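PDB 2PY6: methyltransferase FkbM from Methylobacillus flagellatus KT, which is probably an S-adenosylmethionine-dependent methyltransferase of the FkbM family, though its substrate is not established. Local coordinates for residues A[231-236]-A[341-346]; A[256-261]-A[287-292]; A[291-296]-A[347-352]; A[326-331]-A[352-357]; A[367-372]-A[404-409]. All blocks are in the same frame, centred on the assembly; numbering follows the deposited sequence.

Contact 1: A[231-236]-A[341-346]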
# COMPACT_ATOMS: atom_id res chain seq x y z
N VAL A 231 -34.86 12.48 -5.92
CA VAL A 231 -34.18 13.22 -6.98
C VAL A 231 -32.75 13.38 -6.43
O VAL A 231 -32.50 14.03 -5.39
CB VAL A 231 -34.83 14.59 -7.29
CG1 VAL A 231 -34.06 15.35 -8.37
CG2 VAL A 231 -36.29 14.40 -7.71
N ASP A 232 -31.83 12.71 -7.11
CA ASP A 232 -30.40 12.75 -6.77
C ASP A 232 -29.77 13.76 -7.74
O ASP A 232 -29.29 13.42 -8.83
CB ASP A 232 -29.84 11.35 -6.88
CG ASP A 232 -28.37 11.27 -6.58
OD1 ASP A 232 -27.74 12.31 -6.32
OD2 ASP A 232 -27.85 10.14 -6.65
N CYS A 233 -29.77 15.01 -7.31
CA CYS A 233 -29.32 16.12 -8.12
C CYS A 233 -27.83 16.34 -7.85
O CYS A 233 -27.45 16.73 -6.73
CB CYS A 233 -30.22 17.33 -7.82
SG CYS A 233 -29.99 18.70 -8.89
N GLY A 234 -27.02 16.09 -8.87
CA GLY A 234 -25.55 16.10 -8.80
C GLY A 234 -25.16 14.70 -8.32
O GLY A 234 -24.52 14.54 -7.29
N ALA A 235 -25.56 13.67 -9.07
CA ALA A 235 -25.36 12.26 -8.68
C ALA A 235 -23.91 11.76 -8.64
O ALA A 235 -23.66 10.76 -8.00
CB ALA A 235 -26.23 11.34 -9.49
N SER A 236 -23.00 12.50 -9.29
CA SER A 236 -21.55 12.24 -9.37
C SER A 236 -21.18 10.79 -9.67
O SER A 236 -21.35 10.34 -10.79
CB SER A 236 -20.84 12.74 -8.10
OG SER A 236 -21.06 14.11 -7.96
N MSE A 341 -29.40 17.62 -3.12
CA MSE A 341 -28.80 18.55 -4.07
C MSE A 341 -27.38 18.93 -3.67
O MSE A 341 -27.14 19.46 -2.57
CB MSE A 341 -29.64 19.81 -4.19
CG MSE A 341 -29.22 20.72 -5.34
SE MSE A 341 -30.23 22.32 -5.55
CE MSE A 341 -31.73 21.59 -6.24
N ASP A 342 -26.45 18.65 -4.59
CA ASP A 342 -25.07 19.07 -4.48
C ASP A 342 -24.54 19.24 -5.90
O ASP A 342 -24.05 18.28 -6.48
CB ASP A 342 -24.23 18.05 -3.74
CG ASP A 342 -22.79 18.50 -3.55
OD1 ASP A 342 -22.44 19.69 -3.77
OD2 ASP A 342 -22.00 17.64 -3.17
N ILE A 343 -24.61 20.46 -6.43
CA ILE A 343 -24.20 20.72 -7.82
C ILE A 343 -23.16 21.81 -7.99
O ILE A 343 -22.96 22.63 -7.10
CB ILE A 343 -25.47 20.99 -8.71
CG1 ILE A 343 -26.23 22.24 -8.29
CG2 ILE A 343 -26.41 19.77 -8.60
CD1 ILE A 343 -27.28 22.74 -9.30
N GLU A 344 -22.46 21.79 -9.12
CA GLU A 344 -21.43 22.84 -9.40
C GLU A 344 -22.07 24.21 -9.78
O GLU A 344 -21.57 25.29 -9.41
CB GLU A 344 -20.43 22.38 -10.49
N GLY A 345 -23.20 24.13 -10.47
CA GLY A 345 -23.94 25.30 -10.93
C GLY A 345 -24.77 25.94 -9.84
O GLY A 345 -24.64 25.58 -8.68
N SER A 346 -25.60 26.90 -10.21
CA SER A 346 -26.41 27.64 -9.27
C SER A 346 -27.45 26.75 -8.63
O SER A 346 -28.30 26.18 -9.33
CB SER A 346 -27.10 28.80 -9.98
OG SER A 346 -28.05 29.41 -9.13
O HOH W 1 -22.36 16.13 -6.43
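Cys233 and Met341, the latter present as selenomethionine, sit side by side where two parallel strands of the central sheet, 229-233 and 338-341, come to their C-terminal ends. The tight part is here. Cys233 O receives the backbone N of Asp342 at 3.0 Å in a nearly straight bond (166° at the hydrogen), and the CA of Met341 also approaches this oxygen, at 3.5 Å. On the face carrying the Cys233 and Met341 side chains, Cys233 SG stands anti to its backbone N (chi1 -171°), which brings it 3.7 Å from Ile343 CG2. That same methyl lies 3.7 Å from Gly234 N, so Ile343 covers the point where the first strand turns into its loop. Gly234, at positive phi, has no side chain, and its CA comes to 3.5 Å from Asp342 O. Beyond it the contact is looser and bridged by solvent. One water donates to both Gly234 O and Asp342 O and accepts from Ser236 OG at 2.8 Å, on the side where Ser236 and Asp342 are partly exposed. The loop after strand 229-233 has the position and glycine-rich character of the first cofactor-binding motif in class I methyltransferases, and the two strands are those that flank the chain's switch point in such sheets; a cofactor role is therefore plausible here. Strand 254-258 lies next to 229-233 on its other side, while helices 347-352 and 328-331 pack on the Met341 side chain.

Contact 2: A[256-261]-A[287-292]. With EDO (1,2-ethanediol), chain D.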
# COMPACT_ATOMS: atom_id res chain seq x y z
N TRP A 256 -34.36 9.27 -9.49
CA TRP A 256 -33.96 10.02 -10.68
C TRP A 256 -32.61 10.63 -10.41
O TRP A 256 -32.48 11.54 -9.61
CB TRP A 256 -34.91 11.15 -10.97
CG TRP A 256 -36.32 10.79 -11.20
CD1 TRP A 256 -36.89 10.44 -12.40
CD2 TRP A 256 -37.37 10.81 -10.23
NE1 TRP A 256 -38.23 10.23 -12.22
CE2 TRP A 256 -38.56 10.47 -10.91
CE3 TRP A 256 -37.42 11.12 -8.86
CZ2 TRP A 256 -39.79 10.40 -10.26
CZ3 TRP A 256 -38.64 11.05 -8.22
CH2 TRP A 256 -39.81 10.67 -8.91
N MSE A 257 -31.58 10.10 -11.06
CA MSE A 257 -30.23 10.59 -10.91
C MSE A 257 -29.90 11.61 -12.03
O MSE A 257 -29.96 11.26 -13.21
CB MSE A 257 -29.23 9.43 -10.95
CG MSE A 257 -29.43 8.39 -9.87
SE MSE A 257 -28.03 7.05 -9.84
CE MSE A 257 -26.93 7.67 -9.03
N ILE A 258 -29.51 12.82 -11.63
CA ILE A 258 -29.20 13.94 -12.55
C ILE A 258 -27.74 14.32 -12.44
O ILE A 258 -27.29 14.73 -11.37
CB ILE A 258 -30.08 15.19 -12.24
CG1 ILE A 258 -31.57 14.79 -12.14
CG2 ILE A 258 -29.87 16.30 -13.28
CD1 ILE A 258 -32.44 15.92 -11.67
N GLU A 259 -26.99 14.17 -13.54
CA GLU A 259 -25.58 14.49 -13.53
C GLU A 259 -25.12 14.91 -14.94
O GLU A 259 -25.27 14.13 -15.86
CB GLU A 259 -24.83 13.23 -13.08
CG GLU A 259 -23.31 13.31 -13.25
CD GLU A 259 -22.70 14.41 -12.43
OE1 GLU A 259 -23.08 14.58 -11.22
OE2 GLU A 259 -21.80 15.09 -12.96
N PRO A 260 -24.53 16.13 -15.10
CA PRO A 260 -24.11 16.55 -16.46
C PRO A 260 -22.71 16.14 -16.94
O PRO A 260 -22.49 16.10 -18.14
CB PRO A 260 -24.17 18.08 -16.37
CG PRO A 260 -23.79 18.38 -14.99
CD PRO A 260 -24.29 17.23 -14.13
N ASP A 261 -21.77 15.84 -16.03
CA ASP A 261 -20.38 15.55 -16.42
C ASP A 261 -20.27 14.19 -17.09
O ASP A 261 -20.72 13.19 -16.53
CB ASP A 261 -19.49 15.63 -15.20
CG ASP A 261 -18.01 15.51 -15.54
OD1 ASP A 261 -17.54 14.40 -15.85
OD2 ASP A 261 -17.30 16.52 -15.41
N HIS A 287 -30.11 10.81 -15.86
CA HIS A 287 -30.43 11.92 -16.74
C HIS A 287 -29.18 12.74 -16.88
O HIS A 287 -28.80 13.40 -15.94
CB HIS A 287 -31.58 12.74 -16.14
CG HIS A 287 -32.75 11.87 -15.76
ND1 HIS A 287 -33.80 11.64 -16.61
CD2 HIS A 287 -32.99 11.14 -14.65
CE1 HIS A 287 -34.65 10.81 -16.03
NE2 HIS A 287 -34.19 10.49 -14.84
N GLY A 288 -28.55 12.63 -18.05
CA GLY A 288 -27.29 13.30 -18.40
C GLY A 288 -27.47 14.76 -18.77
O GLY A 288 -27.31 15.16 -19.90
N CYS A 289 -27.82 15.56 -17.78
CA CYS A 289 -28.05 16.98 -17.92
C CYS A 289 -27.76 17.59 -16.58
O CYS A 289 -27.59 16.88 -15.56
CB CYS A 289 -29.53 17.29 -18.30
SG CYS A 289 -30.77 16.80 -17.08
N GLY A 290 -27.73 18.91 -16.59
CA GLY A 290 -27.62 19.69 -15.39
C GLY A 290 -29.00 20.17 -14.98
O GLY A 290 -29.91 20.25 -15.80
N ALA A 291 -29.16 20.43 -13.69
CA ALA A 291 -30.41 20.92 -13.14
C ALA A 291 -30.32 22.45 -13.12
O ALA A 291 -29.37 23.02 -12.57
CB ALA A 291 -30.63 20.38 -11.73
N GLY A 292 -31.34 23.12 -13.67
CA GLY A 292 -31.39 24.58 -13.72
C GLY A 292 -32.81 25.02 -13.75
O GLY A 292 -33.68 24.21 -13.46
C1 EDO D . -31.78 14.32 -19.67
O1 EDO D . -31.41 15.17 -20.75
C2 EDO D . -32.72 13.26 -20.24
O2 EDO D . -33.27 12.40 -19.24
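Ile258 and His287 form a parallel bridge between strands 254-258 and 284-287, the second and third strands of a Rossmann-like class I methyltransferase sheet, with 284-287 at its edge. Backbone hydrogen bonds fix the pairing: His287 N gives to Met257 O at 2.7 Å, and Glu259 N gives to His287 O at 3.1 Å. Weaker CA-H...O contacts follow where the strands end, with Gly288 CA 3.3 Å from Glu259 O. Gly288 is the centre of an inverse gamma turn, which swings the chain round into the short strand 290-291.

Apolar packing rests on Ile258 and Pro260. Ile258 CG2, anti to its own backbone N, meets Cys289 SG at 3.9 Å and makes a close van der Waals approach to Cys289 O at 3.3 Å. The Pro260 ring lies against the Cys289-Gly290 peptide through CB and CD.

The carboxylate of Glu259 is engaged away from the pairing: OE2 accepts from Asp261 N and OE1 from Ser236 N. An acidic residue at the end of this strand commonly holds the cofactor ribose in class I relatives, so Glu259 may have a similar role.

The indole of Trp256 and the imidazole of His287 have planes inclined at 42°, with the two side chains running alongside each other, and the indole nitrogen is held by Asp333. His287 NE2, hydrogen-bonded to Thr285 OG1, sits at the indole edge, 3.6 Å from Trp256 CD1, while His287 ND1 donates to O2 of an ethanediol, probably from the crystallisation liquor, at 2.8 Å.

Contact 3: A[291-296]-A[347-352]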
# COMPACT_ATOMS: atom_id res chain seq x y z
N ALA A 291 -29.16 20.43 -13.69
CA ALA A 291 -30.41 20.92 -13.14
C ALA A 291 -30.32 22.45 -13.12
O ALA A 291 -29.37 23.02 -12.57
CB ALA A 291 -30.63 20.38 -11.73
N GLY A 292 -31.34 23.12 -13.67
CA GLY A 292 -31.39 24.58 -13.72
C GLY A 292 -32.81 25.02 -13.75
O GLY A 292 -33.68 24.21 -13.46
N GLU A 293 -33.05 26.31 -14.00
CA GLU A 293 -34.39 26.85 -13.93
C GLU A 293 -35.18 26.69 -15.21
O GLU A 293 -36.41 26.68 -15.18
CB GLU A 293 -34.47 28.29 -13.39
CG GLU A 293 -33.58 29.32 -13.98
CD GLU A 293 -33.63 30.62 -13.17
OE1 GLU A 293 -34.69 31.30 -13.17
OE2 GLU A 293 -32.59 30.96 -12.54
N ASN A 294 -34.49 26.56 -16.33
CA ASN A 294 -35.20 26.29 -17.53
C ASN A 294 -34.42 25.36 -18.41
O ASN A 294 -33.42 24.77 -17.95
CB ASN A 294 -35.68 27.61 -18.16
CG ASN A 294 -34.60 28.61 -18.31
OD1 ASN A 294 -33.42 28.28 -18.33
ND2 ASN A 294 -35.01 29.87 -18.47
N THR A 295 -34.93 25.13 -19.62
CA THR A 295 -34.35 24.24 -20.56
C THR A 295 -33.44 25.00 -21.53
O THR A 295 -33.92 25.81 -22.31
CB THR A 295 -35.45 23.52 -21.31
OG1 THR A 295 -36.30 22.85 -20.36
CG2 THR A 295 -34.87 22.51 -22.31
N ILE A 296 -32.14 24.71 -21.46
CA ILE A 296 -31.16 25.39 -22.29
C ILE A 296 -29.87 24.56 -22.42
O ILE A 296 -29.49 23.86 -21.51
CB ILE A 296 -30.84 26.78 -21.71
CG1 ILE A 296 -30.05 27.63 -22.71
CG2 ILE A 296 -30.14 26.66 -20.34
CD1 ILE A 296 -29.86 29.07 -22.23
N GLU A 347 -27.37 26.59 -7.32
CA GLU A 347 -28.39 25.80 -6.58
C GLU A 347 -29.68 26.57 -6.45
O GLU A 347 -30.73 25.97 -6.28
CB GLU A 347 -27.86 25.27 -5.24
CG GLU A 347 -26.89 24.08 -5.48
CD GLU A 347 -26.44 23.39 -4.26
OE1 GLU A 347 -26.75 23.90 -3.18
OE2 GLU A 347 -25.77 22.34 -4.38
N LEU A 348 -29.62 27.88 -6.55
CA LEU A 348 -30.83 28.69 -6.53
C LEU A 348 -31.59 28.46 -7.84
O LEU A 348 -32.79 28.25 -7.78
CB LEU A 348 -30.51 30.18 -6.35
CG LEU A 348 -31.73 31.11 -6.21
CD1 LEU A 348 -32.57 30.75 -5.01
CD2 LEU A 348 -31.30 32.61 -6.14
N SER A 349 -30.92 28.48 -9.00
CA SER A 349 -31.60 28.19 -10.27
C SER A 349 -32.18 26.76 -10.31
O SER A 349 -33.27 26.52 -10.86
CB SER A 349 -30.68 28.38 -11.47
OG SER A 349 -30.46 29.76 -11.74
N ALA A 350 -31.44 25.83 -9.74
CA ALA A 350 -31.88 24.46 -9.70
C ALA A 350 -33.12 24.27 -8.87
O ALA A 350 -33.97 23.50 -9.25
CB ALA A 350 -30.76 23.60 -9.23
N LEU A 351 -33.22 24.96 -7.74
CA LEU A 351 -34.38 24.92 -6.89
C LEU A 351 -35.60 25.56 -7.54
O LEU A 351 -36.72 25.08 -7.36
CB LEU A 351 -34.09 25.61 -5.54
CG LEU A 351 -33.17 24.86 -4.56
CD1 LEU A 351 -32.69 25.81 -3.46
CD2 LEU A 351 -33.85 23.69 -3.96
N LYS A 352 -35.39 26.63 -8.29
CA LYS A 352 -36.48 27.29 -9.00
C LYS A 352 -37.02 26.35 -10.07
O LYS A 352 -38.19 26.35 -10.34
CB LYS A 352 -36.01 28.58 -9.66
CG LYS A 352 -35.61 29.66 -8.67
CD LYS A 352 -35.04 30.82 -9.38
CE LYS A 352 -34.96 31.99 -8.45
NZ LYS A 352 -34.38 33.15 -9.11
O HOH W 2 -34.00 22.34 -11.56
O HOH W 3 -31.48 32.19 -9.98
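Glu293 and Ser349 head a partly buried loop-to-helix contact, in which the end of strand 290-291 and the loop after it lie against helix 347-352. At its inner end the packing is small and close: Ala291 CB meets Ala350 CB at 4.1 Å, and the CA of Gly292 passes 4.1 Å from the CA of Ala350. Water joins the two backbones there as well, donating to Gly292 O and to Ala350 O. Farther out the contact becomes polar. Glu293 CG lies between the backbone N and the carbonyl carbon (chi1 50°), and from there the chain extends alongside Lys352, both side chains pointing the same way. Ser349 OG donates to the anti lone pair of Glu293 OE2 at 2.6 Å, a short bond. Lys352 reaches this carboxylate less directly: its NZ remains 4.4 Å from Glu293 OE2, beyond a salt bridge, and a second water donates to the oxygen while accepting from NZ. The nearby positive charge probably favours the ionised carboxylate. The helix also packs on strands 338-341 and 364-368 and on helix 375-386; it is the first of two helices in the crossover from 338-341 to 364-368, the fourth and fifth strands of a Rossmann-like methyltransferase fold.

Contact 4: A[326-331]-A[352-357]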
# COMPACT_ATOMS: atom_id res chain seq x y z
N ARG A 326 -31.88 21.37 -17.70
CA ARG A 326 -33.31 21.23 -17.68
C ARG A 326 -33.77 21.45 -16.25
O ARG A 326 -32.97 21.23 -15.33
CB ARG A 326 -33.66 19.80 -18.05
CG ARG A 326 -33.17 19.36 -19.45
CD ARG A 326 -33.57 17.91 -19.69
NE ARG A 326 -35.02 17.77 -19.68
CZ ARG A 326 -35.67 16.62 -19.52
NH1 ARG A 326 -35.03 15.49 -19.34
NH2 ARG A 326 -36.99 16.63 -19.54
N PRO A 327 -35.03 21.90 -16.06
CA PRO A 327 -35.55 21.99 -14.71
C PRO A 327 -35.99 20.62 -14.19
O PRO A 327 -36.48 19.80 -14.96
CB PRO A 327 -36.76 22.94 -14.86
CG PRO A 327 -37.24 22.68 -16.23
CD PRO A 327 -36.01 22.37 -17.05
N ILE A 328 -35.80 20.40 -12.89
CA ILE A 328 -36.19 19.15 -12.19
C ILE A 328 -37.65 18.75 -12.43
O ILE A 328 -37.92 17.58 -12.66
CB ILE A 328 -35.90 19.26 -10.67
CG1 ILE A 328 -34.40 19.15 -10.43
CG2 ILE A 328 -36.60 18.14 -9.86
CD1 ILE A 328 -33.91 19.71 -9.11
N ASP A 329 -38.56 19.72 -12.37
CA ASP A 329 -39.98 19.51 -12.60
C ASP A 329 -40.25 18.89 -13.98
O ASP A 329 -41.21 18.18 -14.15
CB ASP A 329 -40.76 20.84 -12.52
CG ASP A 329 -40.88 21.40 -11.11
OD1 ASP A 329 -40.82 20.63 -10.14
OD2 ASP A 329 -41.09 22.62 -10.98
N ASP A 330 -39.42 19.18 -14.96
CA ASP A 330 -39.58 18.56 -16.33
C ASP A 330 -38.85 17.22 -16.45
O ASP A 330 -39.28 16.34 -17.17
CB ASP A 330 -39.16 19.51 -17.45
CG ASP A 330 -39.63 19.03 -18.83
OD1 ASP A 330 -40.84 18.73 -18.99
OD2 ASP A 330 -38.81 18.99 -19.76
N ILE A 331 -37.75 17.05 -15.73
CA ILE A 331 -36.94 15.81 -15.79
C ILE A 331 -37.67 14.62 -15.19
O ILE A 331 -37.66 13.51 -15.75
CB ILE A 331 -35.56 16.00 -15.05
CG1 ILE A 331 -34.69 17.04 -15.77
CG2 ILE A 331 -34.80 14.67 -14.92
CD1 ILE A 331 -33.48 17.57 -14.95
N LYS A 352 -35.39 26.63 -8.29
CA LYS A 352 -36.48 27.29 -9.00
C LYS A 352 -37.02 26.35 -10.07
O LYS A 352 -38.19 26.35 -10.34
CB LYS A 352 -36.01 28.58 -9.66
CG LYS A 352 -35.61 29.66 -8.67
CD LYS A 352 -35.04 30.82 -9.38
CE LYS A 352 -34.96 31.99 -8.45
NZ LYS A 352 -34.38 33.15 -9.11
N GLY A 353 -36.15 25.54 -10.66
CA GLY A 353 -36.57 24.51 -11.62
C GLY A 353 -37.30 23.32 -10.98
O GLY A 353 -37.79 22.45 -11.70
N ALA A 354 -37.36 23.28 -9.65
CA ALA A 354 -38.09 22.26 -8.89
C ALA A 354 -39.23 22.87 -8.07
O ALA A 354 -39.80 22.19 -7.21
CB ALA A 354 -37.09 21.49 -7.96
N ARG A 355 -39.61 24.11 -8.35
CA ARG A 355 -40.62 24.78 -7.52
C ARG A 355 -41.96 24.12 -7.41
O ARG A 355 -42.57 24.26 -6.37
CB ARG A 355 -40.81 26.27 -7.86
CG ARG A 355 -41.31 26.61 -9.20
CD ARG A 355 -41.07 28.09 -9.50
NE ARG A 355 -41.49 28.46 -10.87
CZ ARG A 355 -40.71 28.62 -11.94
NH1 ARG A 355 -39.38 28.47 -11.91
NH2 ARG A 355 -41.28 28.96 -13.10
N ARG A 356 -42.42 23.45 -8.47
CA ARG A 356 -43.70 22.76 -8.45
C ARG A 356 -43.61 21.56 -7.53
O ARG A 356 -44.48 21.31 -6.73
CB ARG A 356 -44.11 22.32 -9.87
CG ARG A 356 -44.53 23.49 -10.78
CD ARG A 356 -44.35 23.19 -12.26
NE ARG A 356 -44.78 21.84 -12.60
CZ ARG A 356 -44.32 21.13 -13.62
NH1 ARG A 356 -43.40 21.60 -14.46
NH2 ARG A 356 -44.79 19.89 -13.80
N ALA A 357 -42.51 20.82 -7.63
CA ALA A 357 -42.32 19.66 -6.77
C ALA A 357 -42.24 20.09 -5.29
O ALA A 357 -42.86 19.47 -4.40
CB ALA A 357 -41.04 18.93 -7.17
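Asp329, on the short helix 328-331, puts its carboxylate at the N-terminal end of helix 355-361, where first-turn N-H groups would otherwise lack partners within their own helix. OD2 accepts from Arg356 N and OD1 from Ala357 N, each at 3.0 Å, and both donors arrive on the syn sides, tilted 20° and 29° out of the carboxylate plane. The two-point grip fixes the rotation of the carboxylate. Ala354, at the N-cap position, has only a methyl side chain; the acceptor is the carboxylate of Asp329. The positive end of the helix probably stabilises the charge of Asp329. A return bond ties the backbones: Asp329 N donates to Gly353 O at 2.9 Å, almost straight at 175°.

Arg356 bends at chi3 and lays one face of its guanidinium over Asp329 CB, with NH1 3.4 Å from that carbon. No N-H of this group points at the carboxylate, leaving the two charges merely near each other. Beneath the polar layer, Ala354 CB packs on Ile328 CB at 3.7 Å, and the Pro327 ring touches Gly353 through CB. Ile328 continues inward to Val231, Cys233 and Ile258 of the sheet. A carboxylate accepting first-turn N-H groups is a familiar interaction at helix N-termini; here helix 328-331 supplies it, in the helical layer beside the sheet.

Contact 5: A[367-372]-A[404-409]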
# COMPACT_ATOMS: atom_id res chain seq x y z
N ILE A 367 -29.90 20.02 1.04
CA ILE A 367 -29.33 20.98 0.07
C ILE A 367 -27.93 21.40 0.51
O ILE A 367 -27.78 22.01 1.58
CB ILE A 367 -30.25 22.22 -0.09
CG1 ILE A 367 -31.72 21.83 -0.32
CG2 ILE A 367 -29.79 23.10 -1.26
CD1 ILE A 367 -32.02 21.02 -1.62
N SER A 368 -26.91 21.06 -0.28
CA SER A 368 -25.53 21.38 0.11
C SER A 368 -25.44 22.90 0.17
O SER A 368 -25.96 23.59 -0.72
CB SER A 368 -24.53 20.77 -0.84
OG SER A 368 -24.60 21.42 -2.06
N ALA A 369 -24.84 23.43 1.23
CA ALA A 369 -24.90 24.87 1.52
C ALA A 369 -23.58 25.58 1.61
O ALA A 369 -23.55 26.70 2.09
CB ALA A 369 -25.62 25.04 2.84
N TYR A 370 -22.52 24.97 1.11
CA TYR A 370 -21.17 25.50 1.24
C TYR A 370 -20.54 26.07 -0.02
O TYR A 370 -19.36 26.39 0.02
CB TYR A 370 -20.26 24.38 1.76
CG TYR A 370 -19.98 23.30 0.72
CD1 TYR A 370 -20.86 22.25 0.54
CD2 TYR A 370 -18.85 23.36 -0.10
CE1 TYR A 370 -20.60 21.25 -0.43
CE2 TYR A 370 -18.60 22.41 -1.07
CZ TYR A 370 -19.47 21.34 -1.22
OH TYR A 370 -19.20 20.39 -2.18
N HIS A 371 -21.28 26.18 -1.13
CA HIS A 371 -20.68 26.61 -2.42
C HIS A 371 -20.46 28.11 -2.55
O HIS A 371 -19.52 28.55 -3.21
CB HIS A 371 -21.50 26.08 -3.63
CG HIS A 371 -21.63 24.58 -3.64
ND1 HIS A 371 -20.64 23.75 -4.13
CD2 HIS A 371 -22.59 23.77 -3.15
CE1 HIS A 371 -21.01 22.49 -3.97
NE2 HIS A 371 -22.19 22.47 -3.37
N ARG A 372 -21.31 28.90 -1.90
CA ARG A 372 -21.19 30.35 -1.92
C ARG A 372 -21.39 30.88 -0.53
O ARG A 372 -22.10 30.25 0.28
CB ARG A 372 -22.22 30.96 -2.87
CG ARG A 372 -22.14 30.50 -4.34
CD ARG A 372 -23.35 30.99 -5.11
N THR A 404 -21.31 21.35 4.34
CA THR A 404 -22.25 21.96 5.23
C THR A 404 -23.55 21.75 4.43
O THR A 404 -23.58 22.03 3.25
CB THR A 404 -21.94 23.46 5.41
OG1 THR A 404 -20.63 23.58 5.97
CG2 THR A 404 -22.92 24.09 6.33
N CYS A 405 -24.58 21.20 5.04
CA CYS A 405 -25.79 20.86 4.36
C CYS A 405 -27.03 21.31 5.11
O CYS A 405 -27.16 21.07 6.29
CB CYS A 405 -25.83 19.32 4.25
SG CYS A 405 -27.17 18.68 3.23
N LEU A 406 -27.96 21.94 4.40
CA LEU A 406 -29.25 22.36 4.95
C LEU A 406 -30.21 21.21 4.81
O LEU A 406 -30.18 20.52 3.80
CB LEU A 406 -29.83 23.52 4.16
CG LEU A 406 -29.23 24.90 4.40
CD1 LEU A 406 -29.33 25.81 3.20
CD2 LEU A 406 -29.89 25.50 5.66
N TYR A 407 -31.05 21.02 5.82
CA TYR A 407 -32.13 20.03 5.79
C TYR A 407 -33.45 20.74 5.98
O TYR A 407 -33.56 21.64 6.81
CB TYR A 407 -31.95 19.00 6.88
CG TYR A 407 -30.69 18.20 6.68
CD1 TYR A 407 -30.71 17.05 5.90
CD2 TYR A 407 -29.48 18.62 7.21
CE1 TYR A 407 -29.57 16.33 5.70
CE2 TYR A 407 -28.32 17.88 7.01
CZ TYR A 407 -28.38 16.75 6.24
OH TYR A 407 -27.26 15.96 6.04
N PHE A 408 -34.42 20.37 5.16
CA PHE A 408 -35.77 20.91 5.22
C PHE A 408 -36.70 19.70 5.29
O PHE A 408 -36.61 18.78 4.46
CB PHE A 408 -36.12 21.69 3.96
CG PHE A 408 -35.29 22.92 3.75
CD1 PHE A 408 -34.04 22.83 3.13
CD2 PHE A 408 -35.77 24.17 4.10
CE1 PHE A 408 -33.28 23.98 2.90
CE2 PHE A 408 -35.01 25.31 3.90
CZ PHE A 408 -33.77 25.21 3.31
N TYR A 409 -37.59 19.72 6.25
CA TYR A 409 -38.52 18.63 6.42
C TYR A 409 -39.79 19.13 7.09
O TYR A 409 -40.04 20.35 7.28
CB TYR A 409 -37.84 17.54 7.30
CG TYR A 409 -37.39 18.07 8.63
CD1 TYR A 409 -36.14 18.68 8.79
CD2 TYR A 409 -38.20 17.98 9.75
CE1 TYR A 409 -35.74 19.19 10.00
CE2 TYR A 409 -37.78 18.49 10.99
CZ TYR A 409 -36.56 19.07 11.10
OH TYR A 409 -36.16 19.56 12.32
OXT TYR A 409 -40.56 18.27 7.51
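Ile367 and Leu406 form a hydrogen-bonded antiparallel pair between strands 364-368 and 404-408. The reversed strand 404-408, slotted between 364-368 and 392-396, gives the 3-2-1-4-5-7-6 order that distinguishes class I methyltransferases from a classical Rossmann fold. Each backbone of the pair gives and receives: Ile367 N donates to Leu406 O and Leu406 N to Ile367 O, both at 2.8 Å. Two residues on, Ala369 N reaches Thr404 O at 2.8 Å (166° at the hydrogen), carrying the ladder past the end of strand 364-368.

Leu406 shows how the side chains fill in. Its CB lies 3.6 Å from Ile367 O, beside the backbone bond. CG, anti to the carbonyl carbon (chi1 -76°), is then placed 3.9 Å from Ala369 CB, and the methyl CD1 keeps to that same carbon at 3.8 Å. Around this side chain, Ile392 and Leu394 of the neighbouring strand and Thr380 of helix 375-386 complete the packing. On the same face Ile367 crosses Phe408 at about a right angle, CG1 meeting the ring atom CE1 at 4.2 Å.

On the opposite face lie Ser368 and Cys405. Ser368 OG pairs with His371 NE2. Ser368 OG also hydrogen-bonds to Asp342 OD1, and His371 NE2 makes a weak hydrogen bond to the same oxygen, linking this strand end to the loop after strand 338-341. Thr404 turns its hydroxyl to His396, while its carbonyl oxygen sits at the edge of the Tyr370 ring, 3.8 Å from Tyr370 CD1.

How the contacts relate
Contacts 1, 2 and 5 run across one seven-stranded sheet: contact 2 at the 284-287 edge, contact 1 in the middle, contact 5 toward the far edge, with contacts 2 and 5 centred about 19 Å apart. Contacts 3 and 4, about 7 Å apart, share Lys352 and join the successive helices 347-352 and 355-361 to segments 291-296 and 326-331. Contact 2 falls within the span between the segments of contact 1, contacts 3 and 4 each cross contact 1 along the chain, and contact 5 follows last. Contacts 2 and 3 share Ala291 and Gly292, and Cys233 SG packing on Ala291 CB draws contact 1 to both around the possible cofactor site.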